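Local structure of inosine-uridine nucleoside N-ribohydrolase (Xanthomonas oryzae pv. oryzae, 4KL0) at residues Val168-Gly179 / Ala214-Thr225; Lys231-Ile242 / Ala361-Lys370. The protein is of unknown function but binds calcium and belongs to the nucleoside hydrolase family, so it probably hydrolyses N-glycosidic bonds. All coordinates share one frame; numbering follows the deposited sequence.

Contact 1 of 2, residues Val168-Gly179 / Ala214-Thr225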
loop_
_atom_site.group_PDB
_atom_site.type_symbol
_atom_site.label_atom_id
_atom_site.label_comp_id
_atom_site.label_asym_id
_atom_site.label_seq_id
_atom_site.Cartn_x
_atom_site.Cartn_y
_atom_site.Cartn_z
ATOM N N VAL A 168 -13.333 15.207 9.872
ATOM C CA VAL A 168 -12.818 13.833 9.910
ATOM C C VAL A 168 -13.461 13.108 11.074
ATOM O O VAL A 168 -13.746 11.907 11.043
ATOM C CB VAL A 168 -11.238 13.814 10.048
ATOM C CG1 VAL A 168 -10.759 12.477 10.411
ATOM C CG2 VAL A 168 -10.564 14.167 8.759
ATOM N N ARG A 169 -13.745 13.858 12.121
ATOM C CA ARG A 169 -14.307 13.241 13.306
ATOM C C ARG A 169 -15.659 12.598 12.971
ATOM O O ARG A 169 -15.953 11.513 13.429
ATOM C CB ARG A 169 -14.409 14.283 14.448
ATOM C CG ARG A 169 -14.783 13.677 15.812
ATOM C CD ARG A 169 -14.810 14.750 16.927
ATOM N NE ARG A 169 -15.115 16.073 16.363
ATOM C CZ ARG A 169 -14.460 17.196 16.671
ATOM N NH1 ARG A 169 -13.457 17.179 17.561
ATOM N NH2 ARG A 169 -14.811 18.347 16.094
ATOM N N GLU A 170 -16.452 13.229 12.100
ATOM C CA GLU A 170 -17.772 12.692 11.776
ATOM C C GLU A 170 -17.838 11.941 10.435
ATOM O O GLU A 170 -18.794 11.187 10.186
ATOM C CB GLU A 170 -18.820 13.812 11.851
ATOM C CG GLU A 170 -18.702 14.555 13.216
ATOM C CD GLU A 170 -19.602 15.785 13.341
ATOM O OE1 GLU A 170 -19.065 16.825 13.808
ATOM O OE2 GLU A 170 -20.831 15.703 13.013
ATOM N N LYS A 171 -16.823 12.103 9.584
ATOM C CA LYS A 171 -16.881 11.481 8.258
ATOM C C LYS A 171 -15.782 10.409 7.933
ATOM O O LYS A 171 -15.764 9.865 6.821
ATOM C CB LYS A 171 -16.879 12.559 7.194
ATOM C CG LYS A 171 -18.050 13.558 7.331
ATOM C CD LYS A 171 -19.328 13.000 6.700
ATOM C CE LYS A 171 -20.426 14.065 6.567
ATOM N NZ LYS A 171 -21.552 13.953 7.582
ATOM N N VAL A 172 -14.895 10.096 8.868
ATOM C CA VAL A 172 -13.900 9.047 8.555
ATOM C C VAL A 172 -14.123 7.854 9.447
ATOM O O VAL A 172 -14.075 7.955 10.696
ATOM C CB VAL A 172 -12.452 9.569 8.648
ATOM C CG1 VAL A 172 -11.408 8.416 8.595
ATOM C CG2 VAL A 172 -12.191 10.573 7.541
ATOM N N ALA A 173 -14.369 6.709 8.828
ATOM C CA ALA A 173 -14.619 5.473 9.570
ATOM C C ALA A 173 -13.440 4.841 10.315
ATOM O O ALA A 173 -13.581 4.396 11.466
ATOM C CB ALA A 173 -15.293 4.429 8.664
ATOM N N SER A 174 -12.266 4.820 9.671
ATOM C CA SER A 174 -11.089 4.225 10.276
ATOM C C SER A 174 -9.938 4.711 9.460
ATOM O O SER A 174 -10.108 5.207 8.331
ATOM C CB SER A 174 -11.091 2.694 10.179
ATOM O OG SER A 174 -11.181 2.275 8.808
ATOM N N ILE A 175 -8.768 4.536 10.041
ATOM C CA ILE A 175 -7.497 4.833 9.354
ATOM C C ILE A 175 -6.670 3.562 9.478
ATOM O O ILE A 175 -6.390 3.081 10.584
ATOM C CB ILE A 175 -6.726 5.993 9.998
ATOM C CG1 ILE A 175 -7.553 7.272 9.981
ATOM C CG2 ILE A 175 -5.350 6.157 9.288
ATOM C CD1 ILE A 175 -6.904 8.443 10.713
ATOM N N THR A 176 -6.239 3.012 8.348
ATOM C CA THR A 176 -5.494 1.755 8.352
ATOM C C THR A 176 -4.144 2.062 7.741
ATOM O O THR A 176 -4.072 2.713 6.692
ATOM C CB THR A 176 -6.180 0.671 7.449
ATOM O OG1 THR A 176 -7.547 0.516 7.870
ATOM C CG2 THR A 176 -5.530 -0.697 7.567
ATOM N N ILE A 177 -3.081 1.657 8.417
ATOM C CA ILE A 177 -1.745 2.186 8.075
ATOM C C ILE A 177 -0.769 1.026 7.981
ATOM O O ILE A 177 -0.784 0.122 8.836
ATOM C CB ILE A 177 -1.191 3.113 9.229
ATOM C CG1 ILE A 177 -2.138 4.278 9.481
ATOM C CG2 ILE A 177 0.253 3.617 8.900
ATOM C CD1 ILE A 177 -1.767 5.086 10.789
ATOM N N MET A 178 0.115 1.042 6.986
ATOM C CA MET A 178 1.199 0.085 6.899
ATOM C C MET A 178 2.347 0.740 7.652
ATOM O O MET A 178 3.000 1.672 7.158
ATOM C CB MET A 178 1.557 -0.116 5.395
ATOM C CG MET A 178 2.437 -1.336 5.077
ATOM S SD MET A 178 4.207 -1.254 5.658
ATOM C CE MET A 178 4.122 -2.640 6.838
ATOM N N GLY A 179 2.551 0.316 8.888
ATOM C CA GLY A 179 3.330 1.169 9.772
ATOM C C GLY A 179 3.902 0.333 10.905
ATOM O O GLY A 179 4.272 -0.796 10.692
ATOM N N ALA A 214 -5.485 10.992 15.567
ATOM C CA ALA A 214 -6.559 10.111 15.163
ATOM C C ALA A 214 -7.189 9.665 16.471
ATOM O O ALA A 214 -8.424 9.641 16.621
ATOM C CB ALA A 214 -5.970 8.876 14.396
ATOM N N GLN A 215 -6.333 9.376 17.430
ATOM C CA GLN A 215 -6.766 8.901 18.754
ATOM C C GLN A 215 -7.488 10.002 19.545
ATOM O O GLN A 215 -8.513 9.728 20.175
ATOM C CB GLN A 215 -5.620 8.320 19.546
ATOM C CG GLN A 215 -5.115 6.925 19.057
ATOM C CD GLN A 215 -3.782 6.533 19.695
ATOM O OE1 GLN A 215 -3.730 5.744 20.665
ATOM N NE2 GLN A 215 -2.670 7.065 19.130
ATOM N N GLN A 216 -6.983 11.239 19.487
ATOM C CA GLN A 216 -7.687 12.383 20.094
ATOM C C GLN A 216 -9.059 12.630 19.476
ATOM O O GLN A 216 -9.996 13.105 20.161
ATOM C CB GLN A 216 -6.841 13.643 19.982
ATOM C CG GLN A 216 -5.566 13.463 20.724
ATOM C CD GLN A 216 -4.650 14.668 20.658
ATOM O OE1 GLN A 216 -4.773 15.534 19.793
ATOM N NE2 GLN A 216 -3.741 14.731 21.611
ATOM N N LEU A 217 -9.188 12.345 18.180
ATOM C CA LEU A 217 -10.441 12.537 17.481
ATOM C C LEU A 217 -11.367 11.283 17.565
ATOM O O LEU A 217 -12.498 11.311 17.054
ATOM C CB LEU A 217 -10.196 12.970 16.039
ATOM C CG LEU A 217 -9.570 14.307 15.646
ATOM C CD1 LEU A 217 -9.402 14.314 14.153
ATOM C CD2 LEU A 217 -10.511 15.453 16.007
ATOM N N GLY A 218 -10.906 10.213 18.210
ATOM C CA GLY A 218 -11.706 9.008 18.374
ATOM C C GLY A 218 -11.869 8.197 17.102
ATOM O O GLY A 218 -12.823 7.415 16.950
ATOM N N ILE A 219 -10.925 8.332 16.169
ATOM C CA ILE A 219 -11.040 7.560 14.915
ATOM C C ILE A 219 -10.256 6.265 15.026
ATOM O O ILE A 219 -9.049 6.309 15.275
ATOM C CB ILE A 219 -10.464 8.339 13.786
ATOM C CG1 ILE A 219 -11.213 9.631 13.651
ATOM C CG2 ILE A 219 -10.517 7.526 12.488
ATOM C CD1 ILE A 219 -10.437 10.631 13.001
ATOM N N PRO A 220 -10.904 5.099 14.845
ATOM C CA PRO A 220 -10.209 3.809 15.023
ATOM C C PRO A 220 -8.953 3.736 14.120
ATOM O O PRO A 220 -9.044 4.117 12.959
ATOM C CB PRO A 220 -11.223 2.770 14.544
ATOM C CG PRO A 220 -12.586 3.484 14.723
ATOM C CD PRO A 220 -12.326 4.961 14.471
ATOM N N LEU A 221 -7.858 3.245 14.663
ATOM C CA LEU A 221 -6.613 3.028 13.909
ATOM C C LEU A 221 -6.334 1.569 13.779
ATOM O O LEU A 221 -6.457 0.807 14.750
ATOM C CB LEU A 221 -5.425 3.625 14.684
ATOM C CG LEU A 221 -5.053 5.083 14.688
ATOM C CD1 LEU A 221 -3.783 5.224 15.571
ATOM C CD2 LEU A 221 -4.789 5.555 13.243
ATOM N N ARG A 222 -5.927 1.101 12.595
ATOM C CA ARG A 222 -5.557 -0.284 12.453
ATOM C C ARG A 222 -4.182 -0.295 11.780
ATOM O O ARG A 222 -4.041 0.308 10.718
ATOM C CB ARG A 222 -6.545 -1.048 11.579
ATOM C CG ARG A 222 -6.214 -2.532 11.443
ATOM C CD ARG A 222 -7.355 -3.265 10.713
ATOM N NE ARG A 222 -8.479 -3.304 11.635
ATOM C CZ ARG A 222 -9.661 -3.819 11.332
ATOM N NH1 ARG A 222 -9.857 -4.356 10.126
ATOM N NH2 ARG A 222 -10.621 -3.819 12.242
ATOM N N ILE A 223 -3.195 -0.883 12.442
ATOM C CA ILE A 223 -1.786 -0.737 12.012
ATOM C C ILE A 223 -1.294 -2.113 11.611
ATOM O O ILE A 223 -1.254 -3.077 12.420
ATOM C CB ILE A 223 -0.859 -0.215 13.103
ATOM C CG1 ILE A 223 -1.309 1.094 13.785
ATOM C CG2 ILE A 223 0.565 -0.020 12.505
ATOM C CD1 ILE A 223 -1.361 2.251 12.905
ATOM N N LEU A 224 -0.936 -2.248 10.348
ATOM C CA LEU A 224 -0.459 -3.534 9.853
ATOM C C LEU A 224 1.051 -3.428 9.748
ATOM O O LEU A 224 1.562 -2.426 9.247
ATOM C CB LEU A 224 -0.991 -3.801 8.435
ATOM C CG LEU A 224 -0.684 -5.211 7.894
ATOM C CD1 LEU A 224 -1.908 -5.835 7.299
ATOM C CD2 LEU A 224 0.529 -5.223 6.837
ATOM N N THR A 225 1.768 -4.438 10.191
ATOM C CA THR A 225 3.218 -4.310 10.334
ATOM C C THR A 225 3.909 -5.270 9.359
ATOM O O THR A 225 3.302 -6.180 8.734
ATOM C CB THR A 225 3.634 -4.687 11.754
ATOM O OG1 THR A 225 3.409 -6.085 11.939
ATOM C CG2 THR A 225 2.810 -3.934 12.738
HETATM O O HOH W 1 -15.055 10.690 15.929
#
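Ala214 and Ile175 meet where the end of helix 204-216 packs on strand 172-178, beside its parallel neighbour 221-224 in a Rossmann-like sheet; the helix belongs to the beta-alpha-beta crossover between the two strands, and methyl CB of Ala214 lies 3.8 Å from CD1 of Ile175. The strands run 16° apart, with axes 4.7 Å from each other at their closest. At the end of the helix the Leu217 carbonyl is joined to that of Arg169 by one water that donates to both, and Gly218 closes a Schellman motif. Ile219 then turns inward: its CG2, which stands anti to the backbone N, reaches Ile175 CG1 at 3.9 Å. From Pro220 onward the backbones pair. Pro220 O accepts from Ile175 N, Arg222 bonds through both N and O to Ile175 and Ile177, and Leu224 does likewise with Ile177 and Gly179, five bonds of 153-167° at hydrogen. Leu221 and Ile223 share a face with Ile175 and Ile177, whereas Arg222 rises beside Thr176 on the other, its guanidinium salt-bridged to Glu348. Ile223 lies alongside Ile177, with the two CD1 methyls 3.6 Å apart. At the C-terminal end, Met178 bends so that its CE comes 3.5 Å from Leu224 O.

Contact 2 of 2, residues Lys231-Ile242 / Ala361-Lys370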
loop_
_atom_site.group_PDB
_atom_site.type_symbol
_atom_site.label_atom_id
_atom_site.label_comp_id
_atom_site.label_asym_id
_atom_site.label_seq_id
_atom_site.Cartn_x
_atom_site.Cartn_y
_atom_site.Cartn_z
ATOM N N LYS A 231 4.267 -13.473 6.665
ATOM C CA LYS A 231 3.487 -14.684 6.753
ATOM C C LYS A 231 2.718 -15.011 5.454
ATOM O O LYS A 231 2.496 -16.184 5.114
ATOM C CB LYS A 231 2.547 -14.548 7.926
ATOM C CG LYS A 231 1.864 -15.857 8.304
ATOM C CD LYS A 231 1.363 -15.764 9.723
ATOM C CE LYS A 231 0.944 -17.118 10.243
ATOM N NZ LYS A 231 -0.210 -16.903 11.172
ATOM N N ALA A 232 2.321 -13.972 4.724
ATOM C CA ALA A 232 1.516 -14.144 3.511
ATOM C C ALA A 232 2.316 -13.853 2.218
ATOM O O ALA A 232 1.741 -13.462 1.189
ATOM C CB ALA A 232 0.263 -13.230 3.603
ATOM N N ALA A 233 3.639 -14.041 2.262
ATOM C CA ALA A 233 4.504 -13.706 1.134
ATOM C C ALA A 233 4.121 -14.532 -0.071
ATOM O O ALA A 233 3.765 -15.710 0.080
ATOM C CB ALA A 233 6.001 -13.974 1.499
ATOM N N VAL A 234 4.159 -13.939 -1.253
ATOM C CA VAL A 234 3.777 -14.628 -2.497
ATOM C C VAL A 234 5.018 -15.072 -3.286
ATOM O O VAL A 234 6.110 -14.504 -3.147
ATOM C CB VAL A 234 2.897 -13.729 -3.372
ATOM C CG1 VAL A 234 1.584 -13.332 -2.612
ATOM C CG2 VAL A 234 3.709 -12.508 -3.890
ATOM N N PRO A 235 4.888 -16.119 -4.137
ATOM C CA PRO A 235 6.064 -16.522 -4.929
ATOM C C PRO A 235 6.173 -15.705 -6.216
ATOM O O PRO A 235 5.204 -14.936 -6.509
ATOM C CB PRO A 235 5.743 -17.984 -5.296
ATOM C CG PRO A 235 4.210 -17.953 -5.447
ATOM C CD PRO A 235 3.700 -16.974 -4.371
ATOM N N PRO A 236 7.272 -15.854 -6.995
ATOM C CA PRO A 236 7.365 -15.184 -8.299
ATOM C C PRO A 236 6.162 -15.482 -9.191
ATOM O O PRO A 236 5.889 -14.663 -10.057
ATOM C CB PRO A 236 8.648 -15.787 -8.936
ATOM C CG PRO A 236 9.503 -16.131 -7.770
ATOM C CD PRO A 236 8.596 -16.358 -6.559
ATOM N N ALA A 237 5.509 -16.644 -9.032
ATOM C CA ALA A 237 4.413 -17.018 -9.919
ATOM C C ALA A 237 3.310 -15.979 -9.836
ATOM O O ALA A 237 2.522 -15.837 -10.820
ATOM C CB ALA A 237 3.869 -18.427 -9.577
ATOM N N PHE A 238 3.220 -15.302 -8.683
ATOM C CA PHE A 238 2.250 -14.186 -8.517
ATOM C C PHE A 238 2.468 -13.145 -9.611
ATOM O O PHE A 238 1.508 -12.761 -10.296
ATOM C CB PHE A 238 2.254 -13.566 -7.101
ATOM C CG PHE A 238 1.427 -12.286 -6.996
ATOM C CD1 PHE A 238 0.069 -12.352 -6.692
ATOM C CD2 PHE A 238 2.015 -11.048 -7.227
ATOM C CE1 PHE A 238 -0.693 -11.195 -6.614
ATOM C CE2 PHE A 238 1.286 -9.904 -7.140
ATOM C CZ PHE A 238 -0.092 -9.973 -6.827
ATOM N N TYR A 239 3.722 -12.729 -9.817
ATOM C CA TYR A 239 4.077 -11.707 -10.801
ATOM C C TYR A 239 4.066 -12.277 -12.215
ATOM O O TYR A 239 3.757 -11.573 -13.173
ATOM C CB TYR A 239 5.462 -11.132 -10.493
ATOM C CG TYR A 239 5.406 -10.237 -9.231
ATOM C CD1 TYR A 239 4.980 -8.936 -9.346
ATOM C CD2 TYR A 239 5.756 -10.713 -7.956
ATOM C CE1 TYR A 239 4.890 -8.107 -8.269
ATOM C CE2 TYR A 239 5.663 -9.885 -6.837
ATOM C CZ TYR A 239 5.197 -8.576 -7.025
ATOM O OH TYR A 239 5.091 -7.686 -6.010
ATOM N N GLU A 240 4.441 -13.560 -12.361
ATOM C CA GLU A 240 4.448 -14.134 -13.694
ATOM C C GLU A 240 3.019 -14.346 -14.156
ATOM O O GLU A 240 2.717 -14.024 -15.278
ATOM C CB GLU A 240 5.269 -15.436 -13.773
ATOM C CG GLU A 240 6.801 -15.242 -13.464
ATOM C CD GLU A 240 7.619 -14.553 -14.545
ATOM O OE1 GLU A 240 7.088 -14.197 -15.624
ATOM O OE2 GLU A 240 8.837 -14.342 -14.331
ATOM N N GLY A 241 2.157 -14.772 -13.241
ATOM C CA GLY A 241 0.713 -14.879 -13.495
ATOM C C GLY A 241 0.043 -13.621 -13.993
ATOM O O GLY A 241 -0.804 -13.651 -14.884
ATOM N N ILE A 242 0.429 -12.478 -13.432
ATOM C CA ILE A 242 -0.244 -11.243 -13.824
ATOM C C ILE A 242 0.341 -10.613 -15.078
ATOM O O ILE A 242 -0.285 -9.751 -15.692
ATOM C CB ILE A 242 -0.322 -10.163 -12.679
ATOM C CG1 ILE A 242 1.062 -9.794 -12.133
ATOM C CG2 ILE A 242 -1.194 -10.677 -11.540
ATOM C CD1 ILE A 242 0.914 -8.794 -10.985
ATOM N N ALA A 361 -4.993 -15.641 2.066
ATOM C CA ALA A 361 -4.537 -14.292 1.695
ATOM C C ALA A 361 -3.725 -14.320 0.406
ATOM O O ALA A 361 -3.912 -13.470 -0.499
ATOM C CB ALA A 361 -3.735 -13.658 2.854
ATOM N N ARG A 362 -2.792 -15.269 0.290
ATOM C CA ARG A 362 -2.025 -15.421 -0.953
ATOM C C ARG A 362 -2.928 -15.661 -2.173
ATOM O O ARG A 362 -2.748 -15.041 -3.229
ATOM C CB ARG A 362 -1.056 -16.606 -0.855
ATOM C CG ARG A 362 0.143 -16.409 0.065
ATOM C CD ARG A 362 1.121 -17.611 -0.111
ATOM N NE ARG A 362 2.135 -17.581 0.947
ATOM C CZ ARG A 362 2.063 -18.268 2.085
ATOM N NH1 ARG A 362 1.022 -19.082 2.321
ATOM N NH2 ARG A 362 3.046 -18.155 2.984
ATOM N N LEU A 363 -3.909 -16.565 -2.016
ATOM C CA LEU A 363 -4.781 -16.969 -3.110
ATOM C C LEU A 363 -5.733 -15.812 -3.493
ATOM O O LEU A 363 -5.941 -15.497 -4.670
ATOM C CB LEU A 363 -5.582 -18.208 -2.666
ATOM C CG LEU A 363 -6.100 -19.168 -3.708
ATOM C CD1 LEU A 363 -4.950 -19.703 -4.540
ATOM C CD2 LEU A 363 -6.787 -20.298 -2.952
ATOM N N LEU A 364 -6.260 -15.136 -2.489
ATOM C CA LEU A 364 -7.085 -13.936 -2.728
ATOM C C LEU A 364 -6.332 -12.781 -3.407
ATOM O O LEU A 364 -6.864 -12.147 -4.353
ATOM C CB LEU A 364 -7.752 -13.472 -1.451
ATOM C CG LEU A 364 -8.705 -12.304 -1.668
ATOM C CD1 LEU A 364 -9.883 -12.745 -2.566
ATOM C CD2 LEU A 364 -9.186 -11.816 -0.340
ATOM N N LEU A 365 -5.101 -12.509 -2.968
ATOM C CA LEU A 365 -4.288 -11.499 -3.674
ATOM C C LEU A 365 -4.116 -11.891 -5.134
ATOM O O LEU A 365 -4.319 -11.046 -6.017
ATOM C CB LEU A 365 -2.906 -11.322 -3.018
ATOM C CG LEU A 365 -2.962 -10.612 -1.666
ATOM C CD1 LEU A 365 -1.639 -10.834 -0.905
ATOM C CD2 LEU A 365 -3.245 -9.092 -1.737
ATOM N N SER A 366 -3.784 -13.162 -5.437
ATOM C CA SER A 366 -3.634 -13.582 -6.841
ATOM C C SER A 366 -4.967 -13.454 -7.613
ATOM O O SER A 366 -4.988 -12.944 -8.744
ATOM C CB SER A 366 -3.039 -15.010 -6.920
ATOM O OG SER A 366 -2.929 -15.437 -8.291
ATOM N N ALA A 367 -6.061 -13.923 -7.006
ATOM C CA ALA A 367 -7.389 -13.806 -7.650
ATOM C C ALA A 367 -7.755 -12.367 -7.991
ATOM O O ALA A 367 -8.162 -12.075 -9.130
ATOM C CB ALA A 367 -8.468 -14.462 -6.801
ATOM N N LEU A 368 -7.580 -11.457 -7.022
ATOM C CA LEU A 368 -7.941 -10.080 -7.266
ATOM C C LEU A 368 -7.062 -9.448 -8.353
ATOM O O LEU A 368 -7.583 -8.747 -9.212
ATOM C CB LEU A 368 -7.858 -9.295 -5.958
ATOM C CG LEU A 368 -8.831 -9.669 -4.822
ATOM C CD1 LEU A 368 -8.340 -9.045 -3.531
ATOM C CD2 LEU A 368 -10.260 -9.175 -5.116
ATOM N N ALA A 369 -5.741 -9.671 -8.304
ATOM C CA ALA A 369 -4.889 -9.022 -9.296
ATOM C C ALA A 369 -5.173 -9.561 -10.706
ATOM O O ALA A 369 -5.284 -8.787 -11.684
ATOM C CB ALA A 369 -3.491 -9.188 -8.962
ATOM N N LYS A 370 -5.371 -10.872 -10.825
ATOM C CA LYS A 370 -5.653 -11.404 -12.177
ATOM C C LYS A 370 -6.988 -10.932 -12.722
ATOM O O LYS A 370 -7.094 -10.594 -13.929
ATOM C CB LYS A 370 -5.647 -12.938 -12.212
ATOM C CG LYS A 370 -4.311 -13.573 -11.993
ATOM C CD LYS A 370 -4.518 -15.077 -11.805
ATOM C CE LYS A 370 -3.220 -15.854 -11.872
ATOM N NZ LYS A 370 -3.498 -17.366 -11.848
#
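Ala233 O receives the NE hydrogen of Arg362 at 2.6 Å, with an angle of 153° at hydrogen. The oxygen lies at the guanidinium edge, near its plane, while the donor is tilted 24° from the carbonyl plane. An extended chain from CG to NE carries the group across to the loop, where Ala232 CA covers one guanidinium face; NH1 is salt-bridged to Glu359, which probably steadies the group's orientation. Next to the arginine, Ala232 CB meets Ala361 CB at 4.1 Å. Farther along, helices 236-242 and 361-370 run side by side at 15°, their axes 9.9 Å apart. Phe238 bridges that gap: CG stands anti to the backbone N, and the ring presents its edge to the opposite backbone, with CE1 3.7 Å from Leu365 O and CD1 3.9 Å from Ser366 CA. Ala369 CB then packs against Phe238 CZ, and Ile242 CG2 lies 3.8 Å from Ala369 CB. Gly241 brings its backbone near the Lys370 chain, whose amine pairs with Glu12. This packing joins helix 236-243 and its preceding loop to helix 358-372, which helix 10-20 flanks through Leu363 and Leu364, while Leu365 also packs on helix 317-325 and Ile242 on helix 248-269.

Contacts 1 and 2 follow one another along the chain, since 168-179/214-225 closes before 231-242/361-370 opens; helix 226-231 leads from the end of contact 1 into the start of contact 2. Their centres are 27 Å apart on opposite sides of the chain's centre, and their nearest atoms remain about 8 Å apart. Helix 317-325 is a shared neighbour: Met178 and Leu224 touch it from contact 1, Ala232 and Leu365 from contact 2. That helix carries Asp318, which binds calcium together with Asp35, Asp42 and Ile151. The Met178 side chain is about 7 Å from the ion and the Leu365 side chain about 14 Å, placing the strand pair's C-terminal end nearer the metal than the helix pair.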